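Local coordinates for protein putative short-chain dehydrogenase/reductase (Corynebacterium glutamicum, PDB 3E9N) that is of uncertain function but belongs to the short-chain dehydrogenase/reductase family and may act as an acetoacetyl-CoA reductase, at residues Asp24-His29 and Ile210-Ile214. Sequence-based numbering, arbitrary orientation.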
ATOM      1  N   ASP A  24      -9.696  30.590   0.565  1.00 35.09           N
ATOM      2  CA  ASP A  24     -10.602  29.884  -0.365  1.00 35.01           C
ATOM      3  C   ASP A  24     -11.962  29.622   0.254  1.00 35.17           C
ATOM      4  O   ASP A  24     -12.982  29.893  -0.366  1.00 35.04           O
ATOM      5  CB  ASP A  24     -10.016  28.558  -0.873  1.00 35.04           C
ATOM      6  CG  ASP A  24     -10.962  27.820  -1.799  1.00 35.38           C
ATOM      7  OD1 ASP A  24     -10.944  28.139  -2.981  1.00 38.95           O
ATOM      8  OD2 ASP A  24     -11.733  26.913  -1.397  1.00 38.18           O
ATOM      9  N   LEU A  25     -11.959  29.063   1.463  1.00 34.74           N
ATOM     10  CA  LEU A  25     -13.189  28.686   2.162  1.00 34.90           C
ATOM     11  C   LEU A  25     -14.055  29.859   2.585  1.00 34.52           C
ATOM     12  O   LEU A  25     -15.227  29.671   2.889  1.00 32.30           O
ATOM     13  CB  LEU A  25     -12.840  27.909   3.449  1.00 34.57           C
ATOM     14  CG  LEU A  25     -12.156  26.541   3.293  1.00 36.29           C
ATOM     15  CD1 LEU A  25     -11.976  25.856   4.691  1.00 35.55           C
ATOM     16  CD2 LEU A  25     -12.999  25.690   2.353  1.00 35.42           C
ATOM     17  N   SER A  26     -13.428  31.032   2.706  1.00 35.17           N
ATOM     18  CA  SER A  26     -14.106  32.242   3.155  1.00 36.45           C
ATOM     19  C   SER A  26     -15.067  32.700   2.070  1.00 37.63           C
ATOM     20  O   SER A  26     -15.895  33.554   2.323  1.00 38.58           O
ATOM     21  CB  SER A  26     -13.121  33.368   3.537  1.00 36.00           C
ATOM     22  OG  SER A  26     -12.467  33.941   2.402  1.00 37.35           O
ATOM     23  N   ARG A  27     -14.957  32.144   0.865  1.00 38.04           N
ATOM     24  CA  ARG A  27     -15.923  32.447  -0.167  1.00 39.57           C
ATOM     25  C   ARG A  27     -17.326  32.006   0.287  1.00 39.28           C
ATOM     26  O   ARG A  27     -18.315  32.698   0.032  1.00 41.25           O
ATOM     27  CB  ARG A  27     -15.541  31.819  -1.525  1.00 39.79           C
ATOM     28  CG  ARG A  27     -14.151  32.314  -2.084  1.00 44.31           C
ATOM     29  CD  ARG A  27     -13.353  31.244  -2.929  1.00 49.65           C
ATOM     30  NE  ARG A  27     -14.201  30.568  -3.913  1.00 55.90           N
ATOM     31  CZ  ARG A  27     -13.886  29.454  -4.578  1.00 58.82           C
ATOM     32  NH1 ARG A  27     -12.729  28.846  -4.390  1.00 56.39           N
ATOM     33  NH2 ARG A  27     -14.754  28.933  -5.441  1.00 61.97           N
ATOM     34  N   ASP A  28     -17.446  30.879   0.968  1.00 36.75           N
ATOM     35  CA  ASP A  28     -18.777  30.374   1.222  1.00 35.34           C
ATOM     36  C   ASP A  28     -18.922  29.806   2.622  1.00 34.92           C
ATOM     37  O   ASP A  28     -19.868  29.073   2.854  1.00 35.22           O
ATOM     38  CB  ASP A  28     -19.173  29.307   0.174  1.00 34.40           C
ATOM     39  CG  ASP A  28     -18.161  28.156   0.100  1.00 35.20           C
ATOM     40  OD1 ASP A  28     -18.469  27.106  -0.510  1.00 33.60           O
ATOM     41  OD2 ASP A  28     -17.045  28.306   0.679  1.00 32.48           O
ATOM     42  N   HIS A  29     -17.960  30.068   3.517  1.00 34.12           N
ATOM     43  CA  HIS A  29     -18.038  29.637   4.915  1.00 33.75           C
ATOM     44  C   HIS A  29     -17.590  30.849   5.749  1.00 35.13           C
ATOM     45  O   HIS A  29     -16.744  31.653   5.282  1.00 34.50           O
ATOM     46  CB  HIS A  29     -17.030  28.519   5.281  1.00 32.91           C
ATOM     47  CG  HIS A  29     -17.168  27.217   4.523  1.00 33.40           C
ATOM     48  ND1 HIS A  29     -16.771  27.059   3.198  1.00 33.51           N
ATOM     49  CD2 HIS A  29     -17.528  25.980   4.947  1.00 29.94           C
ATOM     50  CE1 HIS A  29     -16.931  25.798   2.831  1.00 30.90           C
ATOM     51  NE2 HIS A  29     -17.399  25.120   3.867  1.00 32.67           N
ATOM     52  N   ILE A 210      -8.437  21.019  -1.500  1.00 30.24           N
ATOM     53  CA  ILE A 210      -9.476  21.044  -0.478  1.00 30.92           C
ATOM     54  C   ILE A 210     -10.805  21.442  -1.068  1.00 31.42           C
ATOM     55  O   ILE A 210     -11.815  20.794  -0.833  1.00 32.46           O
ATOM     56  CB  ILE A 210      -9.070  21.829   0.793  1.00 30.65           C
ATOM     57  CG1 ILE A 210      -8.195  20.920   1.634  1.00 30.56           C
ATOM     58  CG2 ILE A 210     -10.311  22.223   1.599  1.00 30.29           C
ATOM     59  CD1 ILE A 210      -7.155  21.589   2.328  1.00 36.40           C
ATOM     60  N   ARG A 211     -10.785  22.448  -1.919  1.00 32.21           N
ATOM     61  CA  ARG A 211     -11.993  22.904  -2.594  1.00 32.92           C
ATOM     62  C   ARG A 211     -12.575  21.784  -3.471  1.00 33.40           C
ATOM     63  O   ARG A 211     -13.770  21.539  -3.480  1.00 33.85           O
ATOM     64  CB  ARG A 211     -11.655  24.161  -3.431  1.00 32.83           C
ATOM     65  CG  ARG A 211     -12.820  24.675  -4.362  1.00 34.48           C
ATOM     66  CD  ARG A 211     -14.168  24.914  -3.578  1.00 32.68           C
ATOM     67  NE  ARG A 211     -13.991  25.929  -2.553  1.00 31.81           N
ATOM     68  CZ  ARG A 211     -14.977  26.374  -1.768  1.00 32.94           C
ATOM     69  NH1 ARG A 211     -14.741  27.297  -0.864  1.00 32.80           N
ATOM     70  NH2 ARG A 211     -16.204  25.902  -1.886  1.00 30.19           N
ATOM     71  N   PHE A 212     -11.731  21.090  -4.221  1.00 33.63           N
ATOM     72  CA  PHE A 212     -12.218  19.973  -5.001  1.00 33.57           C
ATOM     73  C   PHE A 212     -12.882  18.915  -4.107  1.00 33.75           C
ATOM     74  O   PHE A 212     -13.860  18.272  -4.509  1.00 32.84           O
ATOM     75  CB  PHE A 212     -11.071  19.348  -5.782  1.00 33.79           C
ATOM     76  CG  PHE A 212     -11.429  18.052  -6.456  1.00 35.20           C
ATOM     77  CD1 PHE A 212     -12.311  18.045  -7.535  1.00 35.61           C
ATOM     78  CD2 PHE A 212     -10.867  16.865  -6.039  1.00 35.36           C
ATOM     79  CE1 PHE A 212     -12.645  16.871  -8.154  1.00 36.92           C
ATOM     80  CE2 PHE A 212     -11.169  15.676  -6.684  1.00 37.26           C
ATOM     81  CZ  PHE A 212     -12.053  15.671  -7.726  1.00 36.96           C
ATOM     82  N   VAL A 213     -12.362  18.720  -2.893  1.00 33.43           N
ATOM     83  CA  VAL A 213     -12.856  17.599  -2.098  1.00 32.57           C
ATOM     84  C   VAL A 213     -14.250  17.883  -1.543  1.00 33.69           C
ATOM     85  O   VAL A 213     -15.174  17.027  -1.581  1.00 34.10           O
ATOM     86  CB  VAL A 213     -11.873  17.239  -0.946  1.00 33.41           C
ATOM     87  CG1 VAL A 213     -12.609  16.541   0.226  1.00 30.58           C
ATOM     88  CG2 VAL A 213     -10.670  16.380  -1.470  1.00 29.42           C
ATOM     89  N   ILE A 214     -14.433  19.094  -1.040  1.00 34.18           N
ATOM     90  CA  ILE A 214     -15.682  19.433  -0.349  1.00 34.40           C
ATOM     91  C   ILE A 214     -16.790  19.721  -1.348  1.00 36.15           C
ATOM     92  O   ILE A 214     -17.965  19.541  -1.040  1.00 37.15           O
ATOM     93  CB  ILE A 214     -15.510  20.628   0.627  1.00 34.27           C
ATOM     94  CG1 ILE A 214     -15.326  21.971  -0.098  1.00 32.54           C
ATOM     95  CG2 ILE A 214     -14.341  20.398   1.555  1.00 31.63           C
ATOM     96  CD1 ILE A 214     -14.902  23.117   0.902  1.00 33.49           C
TER
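A salt-bridge network centred on Arg211, with an apolar patch beside it, joins the last part of helix 16-25 and the residues that follow to the last part of helix 203-214. Arg211 turns its guanidinium edge to two carboxylates. Asp28 is gripped end-on: Arg211 NH2 reaches Asp28 OD1 at 2.9 Å. Arg211 NH1 meets Asp28 OD2, nearly straight at 174°. Both oxygens lie near the guanidinium plane, yet the two flat groups are turned 41° apart, and NH1 comes to OD2 from above the carboxylate plane. At the next edge, Arg211 NE donates to the syn side of Asp24 OD2 at 2.7 Å; weak bonds run from Arg211 NH1 to OD2 and O of Asp24. Bends at its second and third torsions curl the Arg211 chain round to these acceptors. The Arg27 guanidinium lies obliquely over one face, the planes 37° apart, a like-charge approach probably eased by the Asp24 and Asp28 carboxylates that pair with Arg211. In this Rossmann-type fold the two helices lie side by side on one face of the parallel sheet, and Leu25, Ile210 and Ile214 all reach strand 78-81 beneath. Over the other guanidinium face sits Ile214 CD1, which also meets Leu25 CD2 at 3.5 Å and His29 CE1 at 3.9 Å. His29 ND1 donates to Leu25 O at 3.0 Å, in the carbonyl plane, tying the ring back to the backbone of Leu25.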